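Local coordinates for protein 5-carboxyvanillate decarboxylase (Sphingomonas paucimobilis, PDB 4L6D) that probably catalyses the decarboxylation of 5-carboxyvanillate to vanillate at a manganese site in an amidohydrolase-type barrel, at residues T26-S30 / L31-L35; E59-A62 / E63-S66; A194-G197 / Y198-T202; T202-N205 / A206-I210. All blocks are in the same frame, centred on the assembly; numbering follows the deposited sequence.

Contact 1. Residues T26-S30 / L31-L35; sequences TDDAS and LDMIL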
ATOM      1  N   THR A  26      15.999   4.582 -26.511  1.00 12.17           N
ATOM      2  CA  THR A  26      14.856   4.034 -27.241  1.00 12.66           C
ATOM      3  C   THR A  26      13.533   4.655 -26.811  1.00 10.57           C
ATOM      4  O   THR A  26      13.483   5.447 -25.865  1.00 12.90           O
ATOM      5  CB  THR A  26      14.748   2.510 -27.096  1.00 13.31           C
ATOM      6  OG1 THR A  26      14.393   2.180 -25.749  1.00 12.66           O
ATOM      7  CG2 THR A  26      16.073   1.843 -27.467  1.00 16.60           C
ATOM      8  N   ASP A  27      12.469   4.274 -27.518  1.00 12.96           N
ATOM      9  CA  ASP A  27      11.142   4.830 -27.308  1.00 13.49           C
ATOM     10  C   ASP A  27      10.311   4.039 -26.309  1.00 13.62           C
ATOM     11  O   ASP A  27       9.093   4.204 -26.249  1.00 13.07           O
ATOM     12  CB  ASP A  27      10.390   4.928 -28.650  1.00 15.51           C
ATOM     13  CG  ASP A  27      10.084   3.565 -29.259  1.00 31.13           C
ATOM     14  OD1 ASP A  27      10.711   2.564 -28.850  1.00 34.93           O
ATOM     15  OD2 ASP A  27       9.213   3.493 -30.157  1.00 37.28           O
ATOM     16  N   ASP A  28      10.974   3.199 -25.515  1.00  9.75           N
ATOM     17  CA  ASP A  28      10.306   2.384 -24.504  1.00 10.73           C
ATOM     18  C   ASP A  28       9.414   3.260 -23.610  1.00 11.28           C
ATOM     19  O   ASP A  28       9.856   4.291 -23.104  1.00 10.95           O
ATOM     20  CB  ASP A  28      11.359   1.665 -23.658  1.00  8.82           C
ATOM     21  CG  ASP A  28      10.781   0.549 -22.812  1.00 11.99           C
ATOM     22  OD1 ASP A  28       9.576   0.570 -22.478  1.00 11.61           O
ATOM     23  OD2 ASP A  28      11.556  -0.363 -22.466  1.00 12.30           O
ATOM     24  N   ALA A  29       8.157   2.857 -23.434  1.00  9.36           N
ATOM     25  CA  ALA A  29       7.215   3.643 -22.632  1.00 10.42           C
ATOM     26  C   ALA A  29       7.157   3.210 -21.171  1.00 10.18           C
ATOM     27  O   ALA A  29       6.401   3.786 -20.382  1.00 11.36           O
ATOM     28  CB  ALA A  29       5.818   3.598 -23.249  1.00 10.45           C
ATOM     29  N   SER A  30       7.927   2.185 -20.812  1.00  8.02           N
ATOM     30  CA  SER A  30       7.966   1.710 -19.428  1.00  7.85           C
ATOM     31  C   SER A  30       8.285   2.852 -18.472  1.00  7.36           C
ATOM     32  O   SER A  30       9.138   3.681 -18.765  1.00  7.54           O
ATOM     33  CB  SER A  30       9.017   0.614 -19.265  1.00  7.70           C
ATOM     34  OG  SER A  30       9.128   0.229 -17.899  1.00  7.27           O
ATOM     35  N   LEU A  31       7.614   2.883 -17.323  1.00  7.07           N
ATOM     36  CA  LEU A  31       7.853   3.932 -16.342  1.00  8.33           C
ATOM     37  C   LEU A  31       9.274   3.865 -15.775  1.00  8.70           C
ATOM     38  O   LEU A  31       9.777   4.852 -15.244  1.00  8.34           O
ATOM     39  CB  LEU A  31       6.805   3.892 -15.223  1.00  8.07           C
ATOM     40  CG  LEU A  31       6.746   5.089 -14.268  1.00  6.66           C
ATOM     41  CD1 LEU A  31       6.320   6.356 -14.972  1.00 10.92           C
ATOM     42  CD2 LEU A  31       5.783   4.770 -13.141  1.00  8.72           C
ATOM     43  N   ASP A  32       9.937   2.716 -15.910  1.00  7.67           N
ATOM     44  CA  ASP A  32      11.337   2.622 -15.503  1.00  7.56           C
ATOM     45  C   ASP A  32      12.259   3.499 -16.330  1.00  6.76           C
ATOM     46  O   ASP A  32      13.398   3.718 -15.938  1.00  6.95           O
ATOM     47  CB  ASP A  32      11.842   1.185 -15.540  1.00  6.35           C
ATOM     48  CG  ASP A  32      11.270   0.360 -14.426  1.00  6.92           C
ATOM     49  OD1 ASP A  32      11.681   0.556 -13.256  1.00  7.65           O
ATOM     50  OD2 ASP A  32      10.387  -0.464 -14.709  1.00  7.98           O
ATOM     51  N   MET A  33      11.789   3.983 -17.477  1.00  7.15           N
ATOM     52  CA  MET A  33      12.620   4.866 -18.303  1.00  7.54           C
ATOM     53  C   MET A  33      12.996   6.168 -17.598  1.00  8.15           C
ATOM     54  O   MET A  33      13.984   6.797 -17.970  1.00  8.18           O
ATOM     55  CB  MET A  33      11.974   5.143 -19.667  1.00  9.12           C
ATOM     56  CG  MET A  33      11.927   3.903 -20.566  1.00  9.12           C
ATOM     57  SD  MET A  33      13.549   3.291 -21.082  1.00 11.29           S
ATOM     58  CE  MET A  33      13.958   4.509 -22.336  1.00 13.75           C
ATOM     59  N   ILE A  34      12.226   6.565 -16.581  1.00  8.83           N
ATOM     60  CA  ILE A  34      12.587   7.741 -15.796  1.00  9.78           C
ATOM     61  C   ILE A  34      13.916   7.487 -15.074  1.00  7.18           C
ATOM     62  O   ILE A  34      14.874   8.235 -15.261  1.00  9.77           O
ATOM     63  CB  ILE A  34      11.465   8.153 -14.809  1.00  8.54           C
ATOM     64  CG1 ILE A  34      10.215   8.582 -15.583  1.00  8.87           C
ATOM     65  CG2 ILE A  34      11.943   9.274 -13.901  1.00 12.99           C
ATOM     66  CD1 ILE A  34       8.994   8.893 -14.707  1.00  9.99           C
ATOM     67  N   LEU A  35      13.972   6.426 -14.274  1.00  7.72           N
ATOM     68  CA  LEU A  35      15.220   5.988 -13.645  1.00  8.33           C
ATOM     69  C   LEU A  35      16.321   5.762 -14.681  1.00  9.37           C
ATOM     70  O   LEU A  35      17.457   6.217 -14.512  1.00  7.92           O
ATOM     71  CB  LEU A  35      14.991   4.676 -12.888  1.00  7.12           C
ATOM     72  CG  LEU A  35      16.243   3.921 -12.443  1.00  9.19           C
ATOM     73  CD1 LEU A  35      16.903   4.659 -11.301  1.00 10.83           C
ATOM     74  CD2 LEU A  35      15.899   2.492 -12.053  1.00 11.16           C
TER

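Contact 2. Residues E59-A62 / E63-S66; sequences ERLA and EMDS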
ATOM      1  N   GLU A  59      34.961   2.839  -2.356  1.00 10.43           N
ATOM      2  CA  GLU A  59      34.099   3.582  -1.436  1.00 10.88           C
ATOM      3  C   GLU A  59      33.211   2.645  -0.608  1.00  9.63           C
ATOM      4  O   GLU A  59      33.070   2.821   0.605  1.00  9.54           O
ATOM      5  CB  GLU A  59      33.233   4.595  -2.200  1.00 14.02           C
ATOM      6  CG  GLU A  59      32.174   5.323  -1.347  1.00 20.45           C
ATOM      7  CD  GLU A  59      31.191   6.144  -2.184  1.00 28.44           C
ATOM      8  OE1 GLU A  59      31.410   6.283  -3.408  1.00 34.98           O
ATOM      9  OE2 GLU A  59      30.191   6.645  -1.619  1.00 28.70           O
ATOM     10  N   ARG A  60      32.631   1.639  -1.260  1.00  7.42           N
ATOM     11  CA  ARG A  60      31.668   0.770  -0.589  1.00  7.08           C
ATOM     12  C   ARG A  60      32.319   0.036   0.584  1.00  7.61           C
ATOM     13  O   ARG A  60      31.784   0.018   1.691  1.00  8.31           O
ATOM     14  CB  ARG A  60      31.050  -0.227  -1.575  1.00  6.66           C
ATOM     15  CG  ARG A  60      29.982  -1.127  -0.965  1.00  8.12           C
ATOM     16  CD  ARG A  60      29.629  -2.281  -1.898  1.00 10.45           C
ATOM     17  NE  ARG A  60      29.180  -1.830  -3.215  1.00  6.08           N
ATOM     18  CZ  ARG A  60      27.921  -1.867  -3.647  1.00  7.97           C
ATOM     19  NH1 ARG A  60      26.939  -2.348  -2.880  1.00  6.72           N
ATOM     20  NH2 ARG A  60      27.646  -1.430  -4.870  1.00  6.26           N
ATOM     21  N   LEU A  61      33.470  -0.575   0.339  1.00  8.92           N
ATOM     22  CA  LEU A  61      34.153  -1.299   1.407  1.00  7.50           C
ATOM     23  C   LEU A  61      34.671  -0.341   2.491  1.00  9.45           C
ATOM     24  O   LEU A  61      34.626  -0.666   3.679  1.00  9.83           O
ATOM     25  CB  LEU A  61      35.295  -2.132   0.829  1.00 11.02           C
ATOM     26  CG  LEU A  61      35.925  -3.177   1.742  1.00 12.24           C
ATOM     27  CD1 LEU A  61      34.888  -4.159   2.277  1.00 14.69           C
ATOM     28  CD2 LEU A  61      37.009  -3.912   0.964  1.00 11.62           C
ATOM     29  N   ALA A  62      35.157   0.829   2.087  1.00  8.44           N
ATOM     30  CA  ALA A  62      35.618   1.815   3.063  1.00  9.47           C
ATOM     31  C   ALA A  62      34.480   2.212   4.005  1.00 10.52           C
ATOM     32  O   ALA A  62      34.680   2.343   5.214  1.00  9.73           O
ATOM     33  CB  ALA A  62      36.204   3.048   2.363  1.00 12.88           C
ATOM     34  N   GLU A  63      33.293   2.397   3.442  1.00  8.40           N
ATOM     35  CA  GLU A  63      32.125   2.765   4.245  1.00  6.88           C
ATOM     36  C   GLU A  63      31.673   1.604   5.130  1.00  7.20           C
ATOM     37  O   GLU A  63      31.263   1.805   6.275  1.00  7.38           O
ATOM     38  CB  GLU A  63      30.974   3.210   3.348  1.00  8.72           C
ATOM     39  CG  GLU A  63      31.157   4.603   2.812  1.00 13.04           C
ATOM     40  CD  GLU A  63      30.764   5.652   3.831  1.00 23.37           C
ATOM     41  OE1 GLU A  63      29.575   5.684   4.217  1.00 28.09           O
ATOM     42  OE2 GLU A  63      31.643   6.430   4.256  1.00 33.27           O
ATOM     43  N   MET A  64      31.746   0.385   4.608  1.00  6.62           N
ATOM     44  CA  MET A  64      31.469  -0.779   5.442  1.00  7.23           C
ATOM     45  C   MET A  64      32.423  -0.822   6.625  1.00  6.71           C
ATOM     46  O   MET A  64      32.010  -1.037   7.760  1.00  7.32           O
ATOM     47  CB  MET A  64      31.552  -2.072   4.628  1.00  6.31           C
ATOM     48  CG  MET A  64      30.412  -2.218   3.614  1.00  5.98           C
ATOM     49  SD  MET A  64      30.764  -3.461   2.348  1.00  7.15           S
ATOM     50  CE  MET A  64      30.827  -4.950   3.355  1.00  8.04           C
ATOM     51  N   ASP A  65      33.702  -0.579   6.368  1.00  7.21           N
ATOM     52  CA  ASP A  65      34.690  -0.636   7.432  1.00  8.25           C
ATOM     53  C   ASP A  65      34.475   0.453   8.486  1.00  8.48           C
ATOM     54  O   ASP A  65      34.554   0.180   9.688  1.00  9.91           O
ATOM     55  CB  ASP A  65      36.112  -0.574   6.857  1.00  7.87           C
ATOM     56  CG  ASP A  65      36.507  -1.857   6.143  1.00  9.74           C
ATOM     57  OD1 ASP A  65      35.886  -2.902   6.414  1.00 10.58           O
ATOM     58  OD2 ASP A  65      37.441  -1.821   5.319  1.00 13.26           O
ATOM     59  N   SER A  66      34.188   1.674   8.045  0.57  8.38           N
ATOM     60  CA  SER A  66      34.026   2.779   8.989  0.57  7.67           C
ATOM     61  C   SER A  66      32.765   2.631   9.839  0.57  7.98           C
ATOM     62  O   SER A  66      32.696   3.169  10.939  0.57  7.79           O
ATOM     63  CB  SER A  66      34.040   4.135   8.268  0.57  9.67           C
ATOM     64  OG  SER A  66      32.865   4.319   7.500  0.57 10.52           O
TER

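Contact 3. Residues A194-G197 / Y198-T202; sequences AIWG and YGIET. With VNL (4-hydroxy-3-methoxybenzoate), chain J.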
ATOM      1  N   ALA A 194      10.885   5.293  -5.386  1.00  6.66           N
ATOM      2  CA  ALA A 194      10.821   4.740  -4.041  1.00  5.48           C
ATOM      3  C   ALA A 194       9.797   5.409  -3.124  1.00  6.19           C
ATOM      4  O   ALA A 194       9.282   4.765  -2.195  1.00  5.70           O
ATOM      5  CB  ALA A 194      12.210   4.786  -3.406  1.00  6.95           C
ATOM      6  N   ILE A 195       9.487   6.682  -3.376  1.00  6.44           N
ATOM      7  CA  ILE A 195       8.583   7.410  -2.498  1.00  5.73           C
ATOM      8  C   ILE A 195       7.179   6.805  -2.474  1.00  7.81           C
ATOM      9  O   ILE A 195       6.465   6.954  -1.479  1.00  7.99           O
ATOM     10  CB  ILE A 195       8.546   8.916  -2.843  1.00  6.07           C
ATOM     11  CG1 ILE A 195       7.919   9.720  -1.694  1.00  5.45           C
ATOM     12  CG2 ILE A 195       7.812   9.150  -4.158  1.00  7.30           C
ATOM     13  CD1 ILE A 195       8.041  11.210  -1.881  1.00  7.20           C
ATOM     14  N   TRP A 196       6.757   6.148  -3.557  1.00  6.65           N
ATOM     15  CA  TRP A 196       5.418   5.538  -3.538  1.00  6.44           C
ATOM     16  C   TRP A 196       5.214   4.389  -4.526  1.00  6.34           C
ATOM     17  O   TRP A 196       4.777   3.302  -4.149  1.00  5.99           O
ATOM     18  CB  TRP A 196       4.322   6.608  -3.727  1.00  5.93           C
ATOM     19  CG  TRP A 196       2.965   6.084  -3.338  1.00  5.23           C
ATOM     20  CD1 TRP A 196       1.881   5.898  -4.155  1.00  7.31           C
ATOM     21  CD2 TRP A 196       2.565   5.635  -2.031  1.00  5.41           C
ATOM     22  NE1 TRP A 196       0.832   5.362  -3.433  1.00  5.36           N
ATOM     23  CE2 TRP A 196       1.224   5.198  -2.130  1.00  6.15           C
ATOM     24  CE3 TRP A 196       3.216   5.556  -0.790  1.00  6.52           C
ATOM     25  CZ2 TRP A 196       0.522   4.688  -1.039  1.00  5.06           C
ATOM     26  CZ3 TRP A 196       2.508   5.056   0.302  1.00  8.46           C
ATOM     27  CH2 TRP A 196       1.179   4.629   0.166  1.00  6.99           C
ATOM     28  N   GLY A 197       5.530   4.634  -5.787  1.00  5.51           N
ATOM     29  CA  GLY A 197       5.302   3.641  -6.828  1.00  6.63           C
ATOM     30  C   GLY A 197       5.966   2.295  -6.584  1.00  5.31           C
ATOM     31  O   GLY A 197       5.363   1.240  -6.827  1.00  5.16           O
ATOM     32  N   TYR A 198       7.215   2.314  -6.124  1.00  4.76           N
ATOM     33  CA  TYR A 198       7.926   1.055  -5.882  1.00  5.11           C
ATOM     34  C   TYR A 198       7.143   0.114  -4.955  1.00  5.66           C
ATOM     35  O   TYR A 198       7.039  -1.080  -5.214  1.00  6.31           O
ATOM     36  CB  TYR A 198       9.321   1.321  -5.300  1.00  5.17           C
ATOM     37  CG  TYR A 198      10.372   1.656  -6.337  1.00  5.88           C
ATOM     38  CD1 TYR A 198      10.025   1.950  -7.659  1.00  5.97           C
ATOM     39  CD2 TYR A 198      11.718   1.659  -5.993  1.00  7.98           C
ATOM     40  CE1 TYR A 198      11.012   2.242  -8.620  1.00  5.40           C
ATOM     41  CE2 TYR A 198      12.702   1.958  -6.926  1.00  7.15           C
ATOM     42  CZ  TYR A 198      12.341   2.243  -8.235  1.00  5.64           C
ATOM     43  OH  TYR A 198      13.329   2.515  -9.158  1.00  8.56           O
ATOM     44  N   GLY A 199       6.602   0.654  -3.869  1.00  5.40           N
ATOM     45  CA  GLY A 199       5.878  -0.149  -2.897  1.00  4.58           C
ATOM     46  C   GLY A 199       4.553  -0.661  -3.417  1.00  5.23           C
ATOM     47  O   GLY A 199       4.172  -1.801  -3.143  1.00  4.44           O
ATOM     48  N   ILE A 200       3.843   0.172  -4.162  1.00  5.34           N
ATOM     49  CA  ILE A 200       2.559  -0.246  -4.718  1.00  4.60           C
ATOM     50  C   ILE A 200       2.738  -1.349  -5.765  1.00  6.34           C
ATOM     51  O   ILE A 200       2.031  -2.362  -5.745  1.00  5.51           O
ATOM     52  CB  ILE A 200       1.803   0.941  -5.329  1.00  5.98           C
ATOM     53  CG1 ILE A 200       1.546   2.032  -4.280  1.00  8.44           C
ATOM     54  CG2 ILE A 200       0.497   0.459  -5.945  1.00  7.49           C
ATOM     55  CD1 ILE A 200       0.802   1.533  -3.048  1.00  7.92           C
ATOM     56  N   GLU A 201       3.702  -1.159  -6.659  1.00  5.67           N
ATOM     57  CA  GLU A 201       4.020  -2.147  -7.681  1.00  4.66           C
ATOM     58  C   GLU A 201       4.397  -3.505  -7.086  1.00  6.03           C
ATOM     59  O   GLU A 201       3.834  -4.538  -7.476  1.00  5.22           O
ATOM     60  CB  GLU A 201       5.153  -1.593  -8.562  1.00  4.75           C
ATOM     61  CG  GLU A 201       5.953  -2.624  -9.349  1.00  5.72           C
ATOM     62  CD  GLU A 201       5.154  -3.328 -10.430  1.00  5.76           C
ATOM     63  OE1 GLU A 201       4.108  -2.801 -10.881  1.00  5.18           O
ATOM     64  OE2 GLU A 201       5.591  -4.432 -10.809  1.00  8.14           O
ATOM     65  N   THR A 202       5.312  -3.488  -6.116  1.00  4.37           N
ATOM     66  CA  THR A 202       5.892  -4.718  -5.586  1.00  5.56           C
ATOM     67  C   THR A 202       4.908  -5.457  -4.683  1.00  4.03           C
ATOM     68  O   THR A 202       4.776  -6.683  -4.769  1.00  5.06           O
ATOM     69  CB  THR A 202       7.200  -4.414  -4.840  1.00  6.38           C
ATOM     70  OG1 THR A 202       8.032  -3.611  -5.685  1.00  5.96           O
ATOM     71  CG2 THR A 202       7.955  -5.700  -4.517  1.00  5.13           C
TER
HETATM   72  C1  VNL J 402      16.332   4.000  -5.918  1.00  9.41           C
HETATM   73  CO1 VNL J 402      16.283   3.578  -4.582  1.00  9.82           C
HETATM   74  CO2 VNL J 402      16.527   3.080  -6.967  1.00 10.71           C
HETATM   75  CM1 VNL J 402      16.439   2.216  -4.264  1.00 12.26           C
HETATM   76  CM2 VNL J 402      16.670   1.726  -6.675  1.00 10.80           C
HETATM   77  OM  VNL J 402      16.863   0.758  -7.627  1.00 11.71           O
HETATM   78  CZ  VNL J 402      16.632   1.280  -5.279  1.00 10.37           C
HETATM   79  CC  VNL J 402      16.203   5.467  -6.232  1.00 11.63           C
HETATM   80  CV  VNL J 402      16.901   1.112  -9.023  1.00  8.34           C
HETATM   81  O1  VNL J 402      16.327   6.331  -5.322  1.00 12.91           O
HETATM   82  O2  VNL J 402      16.038   5.808  -7.428  1.00 11.49           O
HETATM   83  O3  VNL J 402      17.106   0.019  -5.047  1.00 11.87           O
HETATM   84  O   HOH W   1       7.635   2.680  -1.873  1.00  7.97           O

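Contact 4. Residues T202-N205 / A206-I210; sequences TSTN and AVRMI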
ATOM      1  N   THR A 202       5.312  -3.488  -6.116  1.00  4.37           N
ATOM      2  CA  THR A 202       5.892  -4.718  -5.586  1.00  5.56           C
ATOM      3  C   THR A 202       4.908  -5.457  -4.683  1.00  4.03           C
ATOM      4  O   THR A 202       4.776  -6.683  -4.769  1.00  5.06           O
ATOM      5  CB  THR A 202       7.200  -4.414  -4.840  1.00  6.38           C
ATOM      6  OG1 THR A 202       8.032  -3.611  -5.685  1.00  5.96           O
ATOM      7  CG2 THR A 202       7.955  -5.700  -4.517  1.00  5.13           C
ATOM      8  N   SER A 203       4.210  -4.712  -3.822  1.00  4.60           N
ATOM      9  CA  SER A 203       3.218  -5.325  -2.946  1.00  4.00           C
ATOM     10  C   SER A 203       2.075  -5.917  -3.754  1.00  4.19           C
ATOM     11  O   SER A 203       1.581  -6.996  -3.427  1.00  4.30           O
ATOM     12  CB  SER A 203       2.675  -4.343  -1.898  1.00  4.52           C
ATOM     13  OG  SER A 203       2.038  -3.229  -2.503  1.00  5.76           O
ATOM     14  N   THR A 204       1.640  -5.223  -4.800  1.00  5.28           N
ATOM     15  CA  THR A 204       0.541  -5.750  -5.613  1.00  4.72           C
ATOM     16  C   THR A 204       0.935  -7.053  -6.311  1.00  4.66           C
ATOM     17  O   THR A 204       0.147  -7.987  -6.371  1.00  5.17           O
ATOM     18  CB  THR A 204       0.021  -4.698  -6.600  1.00  4.84           C
ATOM     19  OG1 THR A 204      -0.488  -3.574  -5.863  1.00  6.08           O
ATOM     20  CG2 THR A 204      -1.090  -5.262  -7.474  1.00  6.74           C
ATOM     21  N   ASN A 205       2.160  -7.106  -6.821  1.00  4.83           N
ATOM     22  CA  ASN A 205       2.704  -8.331  -7.395  1.00  7.19           C
ATOM     23  C   ASN A 205       2.599  -9.464  -6.367  1.00  4.89           C
ATOM     24  O   ASN A 205       2.007 -10.520  -6.630  1.00  4.63           O
ATOM     25  CB  ASN A 205       4.165  -8.082  -7.797  1.00  5.26           C
ATOM     26  CG  ASN A 205       4.701  -9.112  -8.791  1.00  6.65           C
ATOM     27  OD1 ASN A 205       4.115 -10.170  -8.998  1.00  7.49           O
ATOM     28  ND2 ASN A 205       5.834  -8.781  -9.419  1.00  6.86           N
ATOM     29  N   ALA A 206       3.121  -9.226  -5.167  1.00  4.47           N
ATOM     30  CA  ALA A 206       3.113 -10.263  -4.146  1.00  4.20           C
ATOM     31  C   ALA A 206       1.708 -10.696  -3.718  1.00  4.33           C
ATOM     32  O   ALA A 206       1.464 -11.889  -3.472  1.00  6.20           O
ATOM     33  CB  ALA A 206       3.936  -9.828  -2.934  1.00  5.23           C
ATOM     34  N   VAL A 207       0.791  -9.737  -3.600  1.00  4.48           N
ATOM     35  CA  VAL A 207      -0.579 -10.091  -3.241  1.00  4.55           C
ATOM     36  C   VAL A 207      -1.225 -10.961  -4.331  1.00  7.04           C
ATOM     37  O   VAL A 207      -1.918 -11.931  -4.023  1.00  5.87           O
ATOM     38  CB  VAL A 207      -1.417  -8.833  -2.934  1.00  4.69           C
ATOM     39  CG1 VAL A 207      -2.900  -9.172  -2.808  1.00  7.03           C
ATOM     40  CG2 VAL A 207      -0.907  -8.186  -1.656  1.00  5.91           C
ATOM     41  N   ARG A 208      -0.979 -10.635  -5.599  1.00  6.07           N
ATOM     42  CA  ARG A 208      -1.477 -11.460  -6.696  1.00  5.17           C
ATOM     43  C   ARG A 208      -0.902 -12.870  -6.589  1.00  6.33           C
ATOM     44  O   ARG A 208      -1.608 -13.854  -6.798  1.00  6.36           O
ATOM     45  CB  ARG A 208      -1.119 -10.869  -8.067  1.00  5.29           C
ATOM     46  CG  ARG A 208      -1.810  -9.547  -8.393  1.00  9.01           C
ATOM     47  CD  ARG A 208      -1.363  -9.028  -9.776  1.00  7.27           C
ATOM     48  NE  ARG A 208      -1.823  -9.932 -10.833  1.00  5.86           N
ATOM     49  CZ  ARG A 208      -2.931  -9.757 -11.543  1.00  9.10           C
ATOM     50  NH1 ARG A 208      -3.676  -8.670 -11.377  1.00  8.86           N
ATOM     51  NH2 ARG A 208      -3.290 -10.664 -12.439  1.00 10.60           N
ATOM     52  N   MET A 209       0.382 -12.963  -6.249  1.00  5.34           N
ATOM     53  CA  MET A 209       1.016 -14.279  -6.103  1.00  4.96           C
ATOM     54  C   MET A 209       0.314 -15.102  -5.035  1.00  5.01           C
ATOM     55  O   MET A 209      -0.046 -16.260  -5.258  1.00  5.29           O
ATOM     56  CB  MET A 209       2.503 -14.138  -5.758  1.00  4.73           C
ATOM     57  CG  MET A 209       3.354 -13.589  -6.907  1.00  7.09           C
ATOM     58  SD  MET A 209       4.998 -13.053  -6.386  1.00  6.34           S
ATOM     59  CE  MET A 209       5.845 -14.617  -6.170  1.00  7.81           C
ATOM     60  N   ILE A 210       0.094 -14.492  -3.874  1.00  4.85           N
ATOM     61  CA  ILE A 210      -0.576 -15.196  -2.794  1.00  4.92           C
ATOM     62  C   ILE A 210      -2.004 -15.597  -3.166  1.00  6.01           C
ATOM     63  O   ILE A 210      -2.381 -16.762  -3.031  1.00  6.70           O
ATOM     64  CB  ILE A 210      -0.583 -14.343  -1.517  1.00  5.74           C
ATOM     65  CG1 ILE A 210       0.851 -14.174  -0.999  1.00  6.25           C
ATOM     66  CG2 ILE A 210      -1.459 -14.967  -0.442  1.00  7.51           C
ATOM     67  CD1 ILE A 210       0.979 -13.151   0.108  1.00  8.66           C
TER

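Contact 1. Residues T26-S30 / L31-L35
Met33 N donates to Ser30 O at 3.0 Å, a nearly straight bond (163°) that comes in from above the carbonyl plane and closes a type I beta turn from Ser30 to Met33. The side chain of Ser30 adds a second bond to the same turn: with OG anti to its own N and beside its carbonyl carbon (chi1 175°), the hydroxyl oxygen accepts from Asp32 N at 3.3 Å. This is a capping bond at the turn that leads into helix 33-40, and just ahead of it lies an Asx turn, in which Asp28 OD1 takes Ser30 N at 2.8 Å from above the carboxylate plane. The other carboxylate oxygen, Asp28 OD2, is held by His23. Met33 folds back over the loop. Its CG lies 3.3 Å from Asp28 O, and bends at both following torsions bring SD to 3.8 Å from Asp28 CB and CE to 3.7 Å from Thr26 O. With an alanine in place of Ser30, Asp32 N would probably be left without its side-chain acceptor and the turn held less firmly. The carboxylate of Asp32 is itself engaged outside the turn, in a salt bridge with Arg176 and a bond from Ala177 N.

Contact 2. Residues E59-A62 / E63-S66
Arg60 and Met64, one helical turn apart, run side by side and point the same way, with Arg60 CG 4.1 Å from Met64 SD. Leu61 instead slants across Met64, bringing CD1 to 4.2 Å from the same sulfur, so that the thioether has the aliphatic stem of the arginine and a leucine methyl as neighbours. CG of Met64 is anti to its carbonyl carbon (chi1 -69°), which sets it against Arg60 O at 3.3 Å. Beneath these side chains run the i to i+4 bonds of helix 59-67, among them Asp65 N to Leu61 O at 2.8 Å. The helix belongs to the crossover between the parallel barrel strands 5-11 and 71-76. Arg60 and Met64 form its inner side, packing on Phe111 of strand 111-115 and on Met303 of helix 303-311, while the guanidinium of Arg60 extends to Ala10 O and, more weakly, to His72. Leu61 CG also lies 4.1 Å from Asp65 OD2, the other oxygen of that carboxylate forming a salt bridge with Arg110. Glu59 CG and Glu63 CG lie 4.3 Å apart. Their carboxylates diverge: Glu59 OE2 and Glu63 OE1 are separated by 5.9 Å, and the former is paired with Arg52.

Contact 3. Residues A194-G197 / Y198-T202
The N-terminus of helix 197-211, with Trp196 at the N-cap position, forms part of the pocket that holds vanillate. Ile200 N donates to Trp196 O at 3.3 Å, and Gly197 O receives Glu201 N at 2.9 Å, starting the helical bonding. Ile200 also lies over one face of the Trp196 indole in a CH-pi contact, its CG1 3.8 Å from the centroid of the five-membered ring and 25° off the normal. Tyr198 CG is anti to the carbonyl carbon (chi1 -82°), which lays the phenol beside Ala194: the backbone N of Ala194 stands over one face, 3.8 Å from Tyr198 CG. The edge of the ring is turned to vanillate, whose CM2 lies in the ring plane 4.0 Å from Tyr198 CE2. An alanine at Tyr198 would probably take away the ring edge that touches the ligand and leave a gap beside Ala194. A water accepts a weak bond from Gly199 N and donates to Ala194 O at 2.7 Å. This helix start follows the long loop after barrel strand 171-174, with Tyr198 against Pro175 of that loop, while Trp196 NE1 bonds across the interface to Thr204 on helix 197-211 of the second subunit.

Contact 4. Residues T202-N205 / A206-I210
Met209 SD sits over one face of the Asn205 amide, above OD1 at 4.0 Å, the two side chains meeting at a slant. In Asn205, CG is anti to the backbone N (chi1 -162°), which turns the amide outward from the helix to partners in the loop after strand 140-144: ND2 donates to Ser145 OG, and OD1 accepts from Tyr152 N. The second flat group, the guanidinium of Arg208, does not touch this amide. Its chain passes close to the backbone first, with CG 3.2 Å from Thr204 O, then bends at the third torsion. NE forms a salt bridge with Asp153, and NH2 another with Asp188 of the second subunit; this one charge, with a carboxylate from each subunit, ties the helix across the dimer interface. The backbone keeps its regular i to i+4 bonding: Val207 N to Ser203 O at 2.9 Å, Arg208 N to Thr204 O at 3.0 Å, and Met209 N to Asn205 O at 3.0 Å. Val207 CG2 comes within 3.3 Å of Ser203 O, and the Val207 side chain packs on Trp196 of the second subunit. Ala206 and Ile210 turn to Phe267 of strand 267-270, and Met209 packs on helix 214-217. Packed between strand 267-270 and short helices of its own chain and the second subunit, this is an outer helix of a TIM-type beta/alpha barrel that also forms part of the dimer interface.

How the contacts relate
All four contacts lie on helices or loops around the eight-stranded parallel barrel and follow the chain in numerical order. Contact 3 runs from the preceding loop into helix 197-211 and contact 4 continues along it, with Thr202 in common and centres about 12 Å apart. Contacts 1 and 3, centres about 16 Å apart, meet where Leu35 CD2 packs on Tyr198 OH at 3.9 Å; both residues line the vanillate pocket, so the starts of helices 33-40 and 197-211 close on the same ligand. Contact 2, on helix 59-67, stands about 35 Å from contact 4, centre to centre, across the chain's centre. Contacts 3 and 4 also touch the second subunit, so a single helix links the active-site pocket to the dimer interface.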